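Local coordinates for protein formate dehydrogenase (Pyrobaculum aerophilum, PDB 1QP8) that probably acts as an NADPH-dependent glyoxylate or hydroxypyruvate reductase of the D-isomer specific 2-hydroxyacid dehydrogenase family, at residues A201-L215 with R227-R240. Sequence-based numbering, arbitrary orientation.
With NDP (NADPH dihydro-nicotinamide-adenine-dinucleotide phosphate), chain C.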
loop_
_atom_site.group_PDB
_atom_site.type_symbol
_atom_site.label_atom_id
_atom_site.label_comp_id
_atom_site.label_asym_id
_atom_site.label_seq_id
_atom_site.Cartn_x
_atom_site.Cartn_y
_atom_site.Cartn_z
ATOM N N ALA A 201 8.942 17.649 4.578
ATOM C CA ALA A 201 7.959 18.537 3.982
ATOM C C ALA A 201 6.858 18.772 5.018
ATOM O O ALA A 201 6.552 17.878 5.808
ATOM C CB ALA A 201 7.379 17.892 2.743
ATOM N N GLU A 202 6.256 19.959 5.030
ATOM C CA GLU A 202 5.206 20.223 6.008
ATOM C C GLU A 202 4.002 19.356 5.717
ATOM O O GLU A 202 3.070 19.268 6.509
ATOM C CB GLU A 202 4.815 21.699 5.995
ATOM C CG GLU A 202 5.918 22.613 6.493
ATOM C CD GLU A 202 5.381 23.851 7.176
ATOM O OE1 GLU A 202 4.597 24.579 6.538
ATOM O OE2 GLU A 202 5.739 24.101 8.348
ATOM N N ASP A 203 4.065 18.686 4.576
ATOM C CA ASP A 203 3.008 17.821 4.099
ATOM C C ASP A 203 3.335 16.328 4.283
ATOM O O ASP A 203 2.516 15.455 3.985
ATOM C CB ASP A 203 2.791 18.142 2.629
ATOM C CG ASP A 203 1.814 17.227 1.982
ATOM O OD1 ASP A 203 0.644 17.219 2.417
ATOM O OD2 ASP A 203 2.222 16.515 1.042
ATOM N N ALA A 204 4.526 16.047 4.808
ATOM C CA ALA A 204 5.011 14.678 4.992
ATOM C C ALA A 204 4.216 13.713 5.861
ATOM O O ALA A 204 3.434 14.100 6.727
ATOM C CB ALA A 204 6.453 14.707 5.481
ATOM N N VAL A 205 4.482 12.436 5.603
ATOM C CA VAL A 205 3.880 11.296 6.270
ATOM C C VAL A 205 5.013 10.495 6.899
ATOM O O VAL A 205 5.805 9.899 6.181
ATOM C CB VAL A 205 3.231 10.363 5.246
ATOM C CG1 VAL A 205 2.815 9.063 5.919
ATOM C CG2 VAL A 205 2.067 11.046 4.577
ATOM N N PHE A 206 5.093 10.457 8.220
ATOM C CA PHE A 206 6.153 9.706 8.881
ATOM C C PHE A 206 5.589 8.400 9.415
ATOM O O PHE A 206 4.730 8.412 10.285
ATOM C CB PHE A 206 6.712 10.504 10.057
ATOM C CG PHE A 206 7.914 9.881 10.686
ATOM C CD1 PHE A 206 9.190 10.318 10.359
ATOM C CD2 PHE A 206 7.778 8.829 11.586
ATOM C CE1 PHE A 206 10.317 9.715 10.921
ATOM C CE2 PHE A 206 8.896 8.216 12.154
ATOM C CZ PHE A 206 10.167 8.660 11.820
ATOM N N VAL A 207 6.078 7.277 8.913
ATOM C CA VAL A 207 5.612 5.976 9.376
ATOM C C VAL A 207 6.599 5.291 10.342
ATOM O O VAL A 207 7.757 5.071 9.993
ATOM C CB VAL A 207 5.390 5.040 8.182
ATOM C CG1 VAL A 207 5.074 3.635 8.671
ATOM C CG2 VAL A 207 4.277 5.589 7.301
ATOM N N ASN A 208 6.158 4.965 11.556
ATOM C CA ASN A 208 7.049 4.266 12.482
ATOM C C ASN A 208 6.539 2.858 12.681
ATOM O O ASN A 208 5.384 2.660 13.034
ATOM C CB ASN A 208 7.135 4.944 13.841
ATOM C CG ASN A 208 8.161 4.276 14.738
ATOM O OD1 ASN A 208 9.118 3.668 14.256
ATOM N ND2 ASN A 208 7.974 4.391 16.046
ATOM N N VAL A 209 7.399 1.874 12.470
ATOM C CA VAL A 209 6.965 0.498 12.611
ATOM C C VAL A 209 7.904 -0.270 13.552
ATOM O O VAL A 209 7.641 -1.406 13.921
ATOM C CB VAL A 209 6.848 -0.160 11.198
ATOM C CG1 VAL A 209 8.194 -0.642 10.724
ATOM C CG2 VAL A 209 5.832 -1.264 11.217
ATOM N N GLY A 210 8.998 0.369 13.943
ATOM C CA GLY A 210 9.907 -0.245 14.883
ATOM C C GLY A 210 9.671 0.474 16.190
ATOM O O GLY A 210 8.837 1.382 16.285
ATOM N N ARG A 211 10.422 0.094 17.214
ATOM C CA ARG A 211 10.273 0.730 18.526
ATOM C C ARG A 211 10.075 2.271 18.526
ATOM O O ARG A 211 10.787 3.018 17.863
ATOM C CB ARG A 211 11.443 0.316 19.454
ATOM C CG ARG A 211 11.028 -0.647 20.563
ATOM C CD ARG A 211 9.901 -1.592 20.174
ATOM N NE ARG A 211 10.360 -2.905 19.725
ATOM C CZ ARG A 211 9.698 -3.692 18.868
ATOM N NH1 ARG A 211 8.537 -3.299 18.348
ATOM N NH2 ARG A 211 10.194 -4.888 18.537
ATOM N N ALA A 212 9.073 2.722 19.276
ATOM C CA ALA A 212 8.714 4.136 19.380
ATOM C C ALA A 212 9.776 5.029 20.034
ATOM O O ALA A 212 9.994 6.160 19.605
ATOM C CB ALA A 212 7.389 4.274 20.152
ATOM N N GLU A 213 10.416 4.518 21.080
ATOM C CA GLU A 213 11.438 5.244 21.832
ATOM C C GLU A 213 12.512 5.878 20.954
ATOM O O GLU A 213 13.218 6.793 21.385
ATOM C CB GLU A 213 12.098 4.309 22.846
ATOM C CG GLU A 213 11.198 3.868 24.014
ATOM C CD GLU A 213 10.062 2.920 23.615
ATOM O OE1 GLU A 213 10.088 2.369 22.490
ATOM O OE2 GLU A 213 9.142 2.714 24.448
ATOM N N VAL A 214 12.621 5.389 19.721
ATOM C CA VAL A 214 13.590 5.885 18.749
ATOM C C VAL A 214 13.282 7.325 18.383
ATOM O O VAL A 214 14.143 8.060 17.901
ATOM C CB VAL A 214 13.554 5.024 17.484
ATOM C CG1 VAL A 214 14.317 5.676 16.368
ATOM C CG2 VAL A 214 14.149 3.680 17.784
ATOM N N LEU A 215 12.038 7.720 18.606
ATOM C CA LEU A 215 11.597 9.074 18.321
ATOM C C LEU A 215 11.355 9.782 19.644
ATOM O O LEU A 215 10.791 9.201 20.570
ATOM C CB LEU A 215 10.288 9.041 17.550
ATOM C CG LEU A 215 10.260 8.345 16.195
ATOM C CD1 LEU A 215 8.913 7.638 15.990
ATOM C CD2 LEU A 215 10.507 9.376 15.112
ATOM N N ARG A 227 2.156 21.218 12.276
ATOM C CA ARG A 227 1.859 20.949 10.881
ATOM C C ARG A 227 0.664 20.022 10.724
ATOM O O ARG A 227 0.780 18.799 10.808
ATOM C CB ARG A 227 3.117 20.404 10.191
ATOM C CG ARG A 227 4.223 21.459 10.156
ATOM C CD ARG A 227 5.641 20.931 10.375
ATOM N NE ARG A 227 6.298 20.554 9.128
ATOM C CZ ARG A 227 7.610 20.621 8.925
ATOM N NH1 ARG A 227 8.416 21.055 9.885
ATOM N NH2 ARG A 227 8.115 20.252 7.760
ATOM N N PRO A 228 -0.519 20.608 10.508
ATOM C CA PRO A 228 -1.757 19.845 10.337
ATOM C C PRO A 228 -1.672 18.809 9.208
ATOM O O PRO A 228 -2.256 17.732 9.304
ATOM C CB PRO A 228 -2.795 20.938 10.074
ATOM C CG PRO A 228 -2.267 22.097 10.877
ATOM C CD PRO A 228 -0.795 22.056 10.541
ATOM N N GLN A 229 -0.935 19.137 8.149
ATOM C CA GLN A 229 -0.774 18.238 7.016
ATOM C C GLN A 229 0.261 17.151 7.317
ATOM O O GLN A 229 0.365 16.159 6.585
ATOM C CB GLN A 229 -0.326 19.027 5.792
ATOM C CG GLN A 229 -1.143 20.270 5.530
ATOM C CD GLN A 229 -2.548 19.954 5.085
ATOM O OE1 GLN A 229 -2.760 19.410 3.999
ATOM N NE2 GLN A 229 -3.524 20.289 5.923
ATOM N N PHE A 230 1.042 17.349 8.376
ATOM C CA PHE A 230 2.043 16.364 8.743
ATOM C C PHE A 230 1.333 15.193 9.431
ATOM O O PHE A 230 0.546 15.381 10.359
ATOM C CB PHE A 230 3.079 16.967 9.691
ATOM C CG PHE A 230 4.225 16.038 10.007
ATOM C CD1 PHE A 230 5.316 15.943 9.159
ATOM C CD2 PHE A 230 4.216 15.270 11.171
ATOM C CE1 PHE A 230 6.388 15.098 9.467
ATOM C CE2 PHE A 230 5.281 14.426 11.488
ATOM C CZ PHE A 230 6.368 14.341 10.633
ATOM N N ILE A 231 1.622 13.983 8.985
ATOM C CA ILE A 231 0.968 12.834 9.560
ATOM C C ILE A 231 1.899 11.812 10.171
ATOM O O ILE A 231 2.917 11.446 9.604
ATOM C CB ILE A 231 0.102 12.137 8.512
ATOM C CG1 ILE A 231 -1.021 13.077 8.072
ATOM C CG2 ILE A 231 -0.441 10.836 9.081
ATOM C CD1 ILE A 231 -1.948 12.464 7.065
ATOM N N PHE A 232 1.518 11.338 11.342
ATOM C CA PHE A 232 2.290 10.343 12.047
ATOM C C PHE A 232 1.447 9.077 12.059
ATOM O O PHE A 232 0.363 9.054 12.645
ATOM C CB PHE A 232 2.542 10.817 13.472
ATOM C CG PHE A 232 3.409 9.901 14.267
ATOM C CD1 PHE A 232 4.739 9.684 13.900
ATOM C CD2 PHE A 232 2.908 9.256 15.399
ATOM C CE1 PHE A 232 5.566 8.839 14.649
ATOM C CE2 PHE A 232 3.726 8.406 16.159
ATOM C CZ PHE A 232 5.057 8.201 15.780
ATOM N N ALA A 233 1.926 8.039 11.388
ATOM C CA ALA A 233 1.223 6.759 11.341
ATOM C C ALA A 233 2.132 5.744 12.009
ATOM O O ALA A 233 3.196 5.429 11.487
ATOM C CB ALA A 233 0.961 6.350 9.903
ATOM N N SER A 234 1.720 5.223 13.156
ATOM C CA SER A 234 2.558 4.266 13.852
ATOM C C SER A 234 1.832 3.063 14.425
ATOM O O SER A 234 0.688 3.151 14.878
ATOM C CB SER A 234 3.313 4.973 14.979
ATOM O OG SER A 234 4.180 4.078 15.651
ATOM N N ASP A 235 2.531 1.937 14.419
ATOM C CA ASP A 235 2.003 0.700 14.956
ATOM C C ASP A 235 2.668 0.458 16.292
ATOM O O ASP A 235 2.333 -0.491 16.991
ATOM C CB ASP A 235 2.329 -0.463 14.030
ATOM C CG ASP A 235 1.900 -1.796 14.601
ATOM O OD1 ASP A 235 2.773 -2.656 14.885
ATOM O OD2 ASP A 235 0.675 -1.968 14.768
ATOM N N VAL A 236 3.614 1.315 16.652
ATOM C CA VAL A 236 4.320 1.143 17.916
ATOM C C VAL A 236 4.269 2.400 18.763
ATOM O O VAL A 236 4.300 3.507 18.238
ATOM C CB VAL A 236 5.768 0.768 17.676
ATOM C CG1 VAL A 236 6.357 0.165 18.946
ATOM C CG2 VAL A 236 5.845 -0.201 16.533
ATOM N N TRP A 237 4.215 2.245 20.078
ATOM C CA TRP A 237 4.095 3.422 20.911
ATOM C C TRP A 237 4.945 3.473 22.155
ATOM O O TRP A 237 5.383 2.438 22.658
ATOM C CB TRP A 237 2.634 3.590 21.297
ATOM C CG TRP A 237 1.777 3.652 20.110
ATOM C CD1 TRP A 237 1.272 2.596 19.393
ATOM C CD2 TRP A 237 1.425 4.837 19.397
ATOM N NE1 TRP A 237 0.631 3.063 18.266
ATOM C CE2 TRP A 237 0.711 4.434 18.244
ATOM C CE3 TRP A 237 1.646 6.204 19.618
ATOM C CZ2 TRP A 237 0.222 5.350 17.316
ATOM C CZ3 TRP A 237 1.154 7.113 18.693
ATOM C CH2 TRP A 237 0.451 6.680 17.556
ATOM N N TRP A 238 5.165 4.690 22.656
ATOM C CA TRP A 238 5.959 4.881 23.865
ATOM C C TRP A 238 5.295 4.156 25.018
ATOM O O TRP A 238 5.968 3.627 25.894
ATOM C CB TRP A 238 6.099 6.367 24.178
ATOM C CG TRP A 238 6.818 7.081 23.090
ATOM C CD1 TRP A 238 8.167 7.209 22.943
ATOM C CD2 TRP A 238 6.230 7.674 21.929
ATOM N NE1 TRP A 238 8.458 7.840 21.761
ATOM C CE2 TRP A 238 7.287 8.138 21.118
ATOM C CE3 TRP A 238 4.910 7.855 21.493
ATOM C CZ2 TRP A 238 7.067 8.772 19.891
ATOM C CZ3 TRP A 238 4.688 8.490 20.268
ATOM C CH2 TRP A 238 5.764 8.940 19.483
ATOM N N GLY A 239 3.969 4.117 25.006
ATOM C CA GLY A 239 3.245 3.433 26.057
ATOM C C GLY A 239 3.531 1.946 26.057
ATOM O O GLY A 239 3.133 1.240 26.986
ATOM N N ARG A 240 4.201 1.468 25.011
ATOM C CA ARG A 240 4.565 0.061 24.905
ATOM C C ARG A 240 3.520 -0.875 25.490
ATOM O O ARG A 240 3.683 -1.355 26.612
ATOM C CB ARG A 240 5.893 -0.186 25.632
ATOM C CG ARG A 240 7.075 -0.388 24.721
ATOM C CD ARG A 240 8.342 -0.749 25.476
ATOM N NE ARG A 240 9.357 -1.243 24.545
ATOM C CZ ARG A 240 9.317 -2.440 23.960
ATOM N NH1 ARG A 240 8.317 -3.279 24.218
ATOM N NH2 ARG A 240 10.260 -2.789 23.094
HETATM P PA NDP C . 17.510 -6.241 12.104
HETATM O O1A NDP C . 17.806 -6.137 13.566
HETATM O O2A NDP C . 16.349 -7.085 12.461
HETATM O O5B NDP C . 17.762 -4.611 12.075
HETATM C C5B NDP C . 19.158 -4.295 11.678
HETATM C C4B NDP C . 19.175 -3.064 10.702
HETATM O O4B NDP C . 19.008 -1.751 11.365
HETATM C C3B NDP C . 20.553 -2.874 9.953
HETATM O O3B NDP C . 20.368 -2.069 8.802
HETATM C C2B NDP C . 21.336 -2.243 11.105
HETATM O O2B NDP C . 22.606 -1.719 10.969
HETATM C C1B NDP C . 20.354 -1.265 11.599
HETATM N N9A NDP C . 20.664 -0.782 12.905
HETATM C C8A NDP C . 20.680 -1.401 14.126
HETATM N N7A NDP C . 21.008 -0.566 15.113
HETATM C C5A NDP C . 21.207 0.630 14.470
HETATM C C6A NDP C . 21.592 1.934 14.958
HETATM N N6A NDP C . 21.826 2.116 16.271
HETATM N N1A NDP C . 21.717 2.956 14.024
HETATM C C2A NDP C . 21.469 2.679 12.686
HETATM N N3A NDP C . 21.120 1.517 12.162
HETATM C C4A NDP C . 20.989 0.533 13.127
HETATM O O3 NDP C . 16.335 -5.677 11.231
HETATM P PN NDP C . 14.705 -5.509 11.130
HETATM O O1N NDP C . 14.318 -4.817 9.879
HETATM O O2N NDP C . 13.995 -6.822 11.266
HETATM O O5D NDP C . 14.274 -4.581 12.440
HETATM C C5D NDP C . 14.125 -5.239 13.720
HETATM C C4D NDP C . 13.611 -4.169 14.698
HETATM O O4D NDP C . 12.303 -3.722 14.264
HETATM C C3D NDP C . 13.431 -4.751 16.099
HETATM O O3D NDP C . 14.653 -4.621 16.807
HETATM C C2D NDP C . 12.243 -3.912 16.641
HETATM O O2D NDP C . 12.695 -2.748 17.349
HETATM C C1D NDP C . 11.393 -3.605 15.386
HETATM N N1N NDP C . 10.193 -4.555 15.216
HETATM C C2N NDP C . 8.898 -3.932 15.230
HETATM C C3N NDP C . 7.785 -4.795 15.074
HETATM C C7N NDP C . 6.348 -4.143 15.083
HETATM O O7N NDP C . 5.407 -4.846 14.765
HETATM N N7N NDP C . 6.255 -2.834 15.444
HETATM C C4N NDP C . 7.866 -6.231 14.903
HETATM C C5N NDP C . 9.226 -6.708 14.908
HETATM C C6N NDP C . 10.350 -5.952 15.051
HETATM P P2B NDP C . 23.851 -2.793 11.397
HETATM O O1X NDP C . 24.979 -1.823 11.143
HETATM O O2X NDP C . 23.558 -3.093 12.824
HETATM O O3X NDP C . 23.713 -3.918 10.488
#
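Trp238 lays one face of its indole over the methyl of Ala212: CB of Ala212 stands 3.9 Å from the centroid of the five-membered ring of Trp238 and only 4° off its normal, which meets the definition of a CH-pi contact. At the ring edge, Trp238 NE1 gives its hydrogen to Leu215 O at 3.0 Å, with the acceptor almost in the indole plane and an N-H...O angle of 155°. The edge bond and the face contact together probably hold the ring's rotation, while chi1 of -62° sets CG of Trp238 anti to its carbonyl carbon and swings the indole back to residues 212-215. A leucine in place of Trp238 would probably leave Leu215 O without this donor and the Ala212 methyl without its flat cover. Val236 fits between residues 209-212 and the nicotinamide end of the cofactor. CG1 of Val236 reaches Ala212 N at 3.7 Å, and its CG2 packs against Val209 O and the nicotinamide carboxamide of NADPH; nearby, the guanidinium of Arg211 has the O2D hydroxyl of the nicotinamide ribose over one face. At the far end, CG of Glu202 rests over a face of the Arg227 guanidinium, whose NE lies 3.7 Å from Glu202 OE2. That long salt bridge is one of charge alone, since the oxygen sits well out of the guanidinium plane; NH1 of Arg227 is hydrogen-bonded to Ala198 O. Between these ends, strands 205-208 and 231-234 run parallel, and Phe206 N to Ile231 O, at 2.8 Å, belongs to their alternating ladder of backbone bonds. With helix 217-226 as the connection, they form a beta-alpha-beta unit of the Rossmann-type NAD(P)-binding domain, whose C-terminal strand ends open onto the nicotinamide site.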